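Local coordinates for metallophosphoesterase (PDB 3RQZ), which binds zinc ions and probably acts as a phosphatase of the YfcE family within the calcineurin-like metallophosphoesterase superfamily, at residues G36-C48 with W88-L101. Numbering follows the deposited sequence. Where two conformers were deposited one is given.
With ZN (zinc ion), chain D.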
loop_
_atom_site.group_PDB
_atom_site.type_symbol
_atom_site.label_atom_id
_atom_site.label_comp_id
_atom_site.label_asym_id
_atom_site.label_seq_id
_atom_site.Cartn_x
_atom_site.Cartn_y
_atom_site.Cartn_z
ATOM N N GLY A 36 1.312 -0.423 4.609
ATOM C CA GLY A 36 2.749 -0.704 4.640
ATOM C C GLY A 36 3.455 -0.406 3.340
ATOM O O GLY A 36 2.824 0.059 2.363
ATOM N N ASP A 37 4.767 -0.686 3.319
ATOM C CA ASP A 37 5.650 -0.220 2.252
ATOM C C ASP A 37 5.553 1.306 2.056
ATOM O O ASP A 37 5.339 1.806 0.949
ATOM C CB ASP A 37 5.413 -0.975 0.933
ATOM C CG ASP A 37 6.140 -2.311 0.883
ATOM O OD1 ASP A 37 6.804 -2.708 1.871
ATOM O OD2 ASP A 37 6.040 -2.987 -0.142
ATOM N N ILE A 38 5.736 2.022 3.167
ATOM C CA ILE A 38 5.893 3.452 3.180
ATOM C C ILE A 38 7.204 3.895 2.492
ATOM O O ILE A 38 7.276 4.981 1.932
ATOM C CB ILE A 38 5.908 3.934 4.640
ATOM C CG1 ILE A 38 4.719 3.325 5.417
ATOM C CG2 ILE A 38 5.852 5.423 4.709
ATOM C CD1 ILE A 38 4.724 3.630 6.955
ATOM N N VAL A 39 8.245 3.059 2.568
ATOM C CA VAL A 39 9.565 3.426 2.039
ATOM C C VAL A 39 9.975 2.410 1.002
ATOM O O VAL A 39 9.280 1.401 0.798
ATOM C CB VAL A 39 10.665 3.498 3.160
ATOM C CG1 VAL A 39 10.284 4.511 4.272
ATOM C CG2 VAL A 39 10.903 2.092 3.777
ATOM N N GLY A 40 11.124 2.660 0.377
ATOM C CA GLY A 40 11.672 1.793 -0.671
ATOM C C GLY A 40 11.349 2.364 -2.034
ATOM O O GLY A 40 10.229 2.864 -2.244
ATOM N N TYR A 41 12.315 2.318 -2.952
ATOM C CA TYR A 41 12.141 2.805 -4.338
ATOM C C TYR A 41 12.117 4.332 -4.501
ATOM O O TYR A 41 12.887 4.874 -5.281
ATOM C CB TYR A 41 10.866 2.231 -5.007
ATOM C CG TYR A 41 10.760 0.732 -5.070
ATOM C CD1 TYR A 41 11.819 -0.040 -5.531
ATOM C CD2 TYR A 41 9.596 0.082 -4.656
ATOM C CE1 TYR A 41 11.726 -1.415 -5.595
ATOM C CE2 TYR A 41 9.482 -1.307 -4.721
ATOM C CZ TYR A 41 10.556 -2.041 -5.189
ATOM O OH TYR A 41 10.486 -3.406 -5.265
ATOM N N GLY A 42 11.233 5.023 -3.782
ATOM C CA GLY A 42 11.034 6.463 -4.000
ATOM C C GLY A 42 12.030 7.379 -3.286
ATOM O O GLY A 42 12.796 6.929 -2.439
ATOM N N PRO A 43 12.024 8.679 -3.643
ATOM C CA PRO A 43 13.007 9.665 -3.177
ATOM C C PRO A 43 12.742 10.327 -1.830
ATOM O O PRO A 43 13.587 11.094 -1.360
ATOM C CB PRO A 43 12.947 10.744 -4.279
ATOM C CG PRO A 43 11.494 10.728 -4.673
ATOM C CD PRO A 43 11.036 9.282 -4.563
ATOM N N ARG A 44 11.594 10.056 -1.210
ATOM C CA ARG A 44 11.236 10.797 0.007
ATOM C C ARG A 44 10.805 9.882 1.145
ATOM O O ARG A 44 9.693 10.030 1.670
ATOM C CB ARG A 44 10.151 11.870 -0.285
ATOM C CG ARG A 44 10.593 13.062 -1.190
ATOM C CD ARG A 44 11.651 13.960 -0.525
ATOM N NE ARG A 44 12.109 15.071 -1.385
ATOM C CZ ARG A 44 13.187 15.045 -2.160
ATOM N NH1 ARG A 44 13.926 13.941 -2.237
ATOM N NH2 ARG A 44 13.514 16.123 -2.889
ATOM N N PRO A 45 11.674 8.930 1.544
ATOM C CA PRO A 45 11.234 8.016 2.620
ATOM C C PRO A 45 10.970 8.688 3.967
ATOM O O PRO A 45 9.982 8.321 4.634
ATOM C CB PRO A 45 12.372 6.980 2.710
ATOM C CG PRO A 45 13.578 7.700 2.067
ATOM C CD PRO A 45 12.990 8.554 0.998
ATOM N N ARG A 46 11.791 9.664 4.378
ATOM C CA ARG A 46 11.563 10.291 5.687
ATOM C C ARG A 46 10.216 10.987 5.726
ATOM O O ARG A 46 9.439 10.821 6.669
ATOM C CB ARG A 46 12.662 11.300 6.020
ATOM C CG ARG A 46 13.985 10.641 6.335
ATOM C CD ARG A 46 14.982 11.667 6.938
ATOM N NE ARG A 46 15.286 12.703 5.956
ATOM C CZ ARG A 46 16.273 12.634 5.058
ATOM N NH1 ARG A 46 17.095 11.586 5.031
ATOM N NH2 ARG A 46 16.457 13.626 4.188
ATOM N N GLU A 47 9.957 11.783 4.689
ATOM C CA GLU A 47 8.750 12.605 4.645
ATOM C C GLU A 47 7.490 11.712 4.609
ATOM O O GLU A 47 6.460 12.039 5.237
ATOM C CB GLU A 47 8.815 13.544 3.417
ATOM C CG GLU A 47 9.904 14.621 3.470
ATOM C CD GLU A 47 11.290 14.150 2.986
ATOM O OE1 GLU A 47 11.499 12.953 2.656
ATOM O OE2 GLU A 47 12.201 14.984 2.959
ATOM N N CYS A 48 7.566 10.574 3.910
ATOM C CA CYS A 48 6.418 9.682 3.836
ATOM C C CYS A 48 6.179 8.992 5.177
ATOM O O CYS A 48 5.025 8.870 5.596
ATOM C CB CYS A 48 6.500 8.687 2.667
ATOM S SG CYS A 48 6.357 9.477 1.044
ATOM N N TRP A 88 20.445 2.734 0.035
ATOM C CA TRP A 88 20.238 4.186 0.087
ATOM C C TRP A 88 19.033 4.504 0.988
ATOM O O TRP A 88 19.098 5.396 1.820
ATOM C CB TRP A 88 19.974 4.739 -1.311
ATOM C CG TRP A 88 19.689 6.222 -1.332
ATOM C CD1 TRP A 88 20.615 7.227 -1.456
ATOM C CD2 TRP A 88 18.409 6.865 -1.232
ATOM N NE1 TRP A 88 19.993 8.455 -1.442
ATOM C CE2 TRP A 88 18.638 8.263 -1.312
ATOM C CE3 TRP A 88 17.088 6.398 -1.116
ATOM C CZ2 TRP A 88 17.598 9.201 -1.250
ATOM C CZ3 TRP A 88 16.041 7.332 -1.065
ATOM C CH2 TRP A 88 16.309 8.722 -1.138
ATOM N N THR A 89 17.929 3.788 0.800
ATOM C CA THR A 89 16.735 4.026 1.600
ATOM C C THR A 89 17.026 3.899 3.119
ATOM O O THR A 89 16.634 4.785 3.899
ATOM C CB THR A 89 15.541 3.120 1.178
ATOM O OG1 THR A 89 15.165 3.425 -0.176
ATOM C CG2 THR A 89 14.300 3.341 2.124
ATOM N N THR A 90 17.699 2.811 3.498
ATOM C CA THR A 90 18.058 2.543 4.881
ATOM C C THR A 90 18.825 3.723 5.472
ATOM O O THR A 90 18.514 4.178 6.572
ATOM C CB THR A 90 18.934 1.253 5.013
ATOM O OG1 THR A 90 18.391 0.208 4.199
ATOM C CG2 THR A 90 18.979 0.794 6.445
HETATM N N MSE A 91 19.807 4.225 4.718
HETATM C CA MSE A 91 20.655 5.357 5.140
HETATM C C MSE A 91 19.902 6.688 5.293
HETATM O O MSE A 91 20.416 7.608 5.906
HETATM C CB MSE A 91 21.881 5.538 4.209
HETATM C CG MSE A 91 22.902 4.401 4.271
HETATM SE SE MSE A 91 23.292 3.706 6.075
HETATM C CE MSE A 91 24.369 5.182 6.743
ATOM N N GLN A 92 18.696 6.801 4.731
ATOM C CA GLN A 92 17.902 8.016 4.870
ATOM C C GLN A 92 17.172 8.081 6.213
ATOM O O GLN A 92 16.859 9.160 6.690
ATOM C CB GLN A 92 16.883 8.148 3.733
ATOM C CG GLN A 92 17.473 8.045 2.299
ATOM C CD GLN A 92 18.747 8.828 2.105
ATOM O OE1 GLN A 92 19.818 8.255 1.806
ATOM N NE2 GLN A 92 18.661 10.141 2.290
ATOM N N LEU A 93 16.910 6.924 6.805
ATOM C CA LEU A 93 16.076 6.831 7.989
ATOM C C LEU A 93 16.839 7.236 9.257
ATOM O O LEU A 93 17.960 6.777 9.511
ATOM C CB LEU A 93 15.493 5.423 8.109
ATOM C CG LEU A 93 14.709 4.951 6.884
ATOM C CD1 LEU A 93 14.153 3.525 7.122
ATOM C CD2 LEU A 93 13.588 5.943 6.471
ATOM N N GLN A 94 16.245 8.142 10.018
ATOM C CA GLN A 94 16.823 8.567 11.301
ATOM C C GLN A 94 16.141 7.814 12.461
ATOM O O GLN A 94 15.218 7.028 12.206
ATOM C CB GLN A 94 16.669 10.074 11.408
ATOM C CG GLN A 94 17.449 10.781 10.306
ATOM C CD GLN A 94 17.129 12.246 10.232
ATOM O OE1 GLN A 94 15.953 12.638 10.248
ATOM N NE2 GLN A 94 18.173 13.078 10.158
ATOM N N ALA A 95 16.572 8.045 13.710
ATOM C CA ALA A 95 16.066 7.264 14.849
ATOM C C ALA A 95 14.532 7.217 14.927
ATOM O O ALA A 95 13.951 6.156 15.080
ATOM C CB ALA A 95 16.680 7.751 16.197
ATOM N N GLU A 96 13.893 8.370 14.776
ATOM C CA GLU A 96 12.446 8.468 14.928
ATOM C C GLU A 96 11.684 7.639 13.881
ATOM O O GLU A 96 10.645 7.062 14.199
ATOM C CB GLU A 96 12.004 9.939 14.872
ATOM C CG GLU A 96 12.124 10.540 13.449
ATOM C CD GLU A 96 11.717 11.988 13.370
ATOM O OE1 GLU A 96 12.594 12.833 13.004
ATOM O OE2 GLU A 96 10.524 12.276 13.668
ATOM N N HIS A 97 12.199 7.594 12.639
ATOM C CA HIS A 97 11.587 6.811 11.564
ATOM C C HIS A 97 11.786 5.335 11.800
ATOM O O HIS A 97 10.853 4.553 11.591
ATOM C CB HIS A 97 12.164 7.161 10.191
ATOM C CG HIS A 97 12.237 8.626 9.945
ATOM N ND1 HIS A 97 13.426 9.317 9.980
ATOM C CD2 HIS A 97 11.263 9.544 9.746
ATOM C CE1 HIS A 97 13.187 10.601 9.785
ATOM N NE2 HIS A 97 11.884 10.764 9.631
ATOM N N LEU A 98 13.016 4.959 12.191
ATOM C CA LEU A 98 13.320 3.576 12.567
ATOM C C LEU A 98 12.445 3.092 13.732
ATOM O O LEU A 98 11.901 1.996 13.680
ATOM C CB LEU A 98 14.818 3.412 12.892
ATOM C CG LEU A 98 15.681 3.744 11.649
ATOM C CD1 LEU A 98 17.155 4.032 12.031
ATOM C CD2 LEU A 98 15.552 2.613 10.607
ATOM N N GLN A 99 12.313 3.906 14.777
ATOM C CA GLN A 99 11.472 3.527 15.933
ATOM C C GLN A 99 10.019 3.341 15.528
ATOM O O GLN A 99 9.339 2.426 15.995
ATOM C CB GLN A 99 11.558 4.575 17.046
ATOM C CG GLN A 99 12.897 4.610 17.775
ATOM C CD GLN A 99 13.001 5.830 18.676
ATOM O OE1 GLN A 99 11.992 6.409 19.043
ATOM N NE2 GLN A 99 14.220 6.233 19.017
ATOM N N TYR A 100 9.527 4.213 14.659
ATOM C CA TYR A 100 8.149 4.079 14.252
ATOM C C TYR A 100 7.909 2.778 13.462
ATOM O O TYR A 100 6.950 2.051 13.713
ATOM C CB TYR A 100 7.690 5.297 13.417
ATOM C CG TYR A 100 6.296 5.122 12.869
ATOM C CD1 TYR A 100 5.181 5.250 13.704
ATOM C CD2 TYR A 100 6.090 4.849 11.510
ATOM C CE1 TYR A 100 3.877 5.076 13.212
ATOM C CE2 TYR A 100 4.808 4.675 10.996
ATOM C CZ TYR A 100 3.688 4.798 11.868
ATOM O OH TYR A 100 2.408 4.647 11.372
ATOM N N LEU A 101 8.747 2.541 12.462
ATOM C CA LEU A 101 8.635 1.328 11.640
ATOM C C LEU A 101 8.769 0.076 12.490
ATOM O O LEU A 101 7.996 -0.854 12.300
ATOM C CB LEU A 101 9.616 1.333 10.480
ATOM C CG LEU A 101 9.370 2.431 9.431
ATOM C CD1 LEU A 101 10.503 2.386 8.443
ATOM C CD2 LEU A 101 7.988 2.333 8.726
HETATM ZN ZN ZN D . 5.282 -2.597 -2.197
HETATM O O HOH W 1 12.831 4.968 -0.434
HETATM O O HOH W 2 7.031 -3.963 -3.234
#
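Val39 and Pro45 pack against Thr89 and Leu93, joining a metal-binding loop of the calcineurin-like phosphoesterase fold and the start of helix 45-55 to helix 85-92 and the turn after it. The loop carries the Gly-Asp-Ile-Val-Gly-Tyr-Gly sequence, in which GD is a signature of this superfamily. Asp37 OD2 binds a zinc ion at 2.2 Å, and Asp11, His13 and His152 bind the same metal. The Asp37 carboxylate makes no contact with 88-101.

In the tight part Val39, Pro45, Thr89 and Leu93 are buried, with Trp88 and Gln92 at the border. Thr89 CG2 lies 3.8 Å from Val39 CB and also meets Gly40 N. Its methyl is anti to the backbone N (chi1 of OG1 -63°), which turns OG1 to a water 2.8 Å away. This water accepts from Gly40 N and donates to Gly42 O, tying the loop to the helix. Thr89 OG1 also bonds Ala85 O. Pro45 sets CG against Gln92 CB at 3.7 Å and CD against Trp88 CZ3. Pro43 O meets the indole edge near its plane. Ile38 CD1 reaches helix 95-103, at Leu101 CD2 and the edge of the Tyr100 ring.

The more solvent-accessible side is formed by Arg46, beside exposed Gln94. The bend at chi3 (-64°) brings NH1 round to Gln92 O while CG stays over one face of the His97 imidazole in helix 95-103, a CH-pi contact 3.9 Å from the centroid. Glu96 CG covers the opposite face. Gln94 N bonds His97 ND1 in the ring plane and Glu50 OE2 bonds NE2; these two bonds restrain the ring's rotation. An alanine here would probably thin the cover on His97 and leave the Gln92 carbonyl without its guanidinium donor. That bond is nearly straight: Arg46 NH1 meets an in-plane lone pair of Gln92 O at 2.9 Å, with an N-H...O angle of 169°.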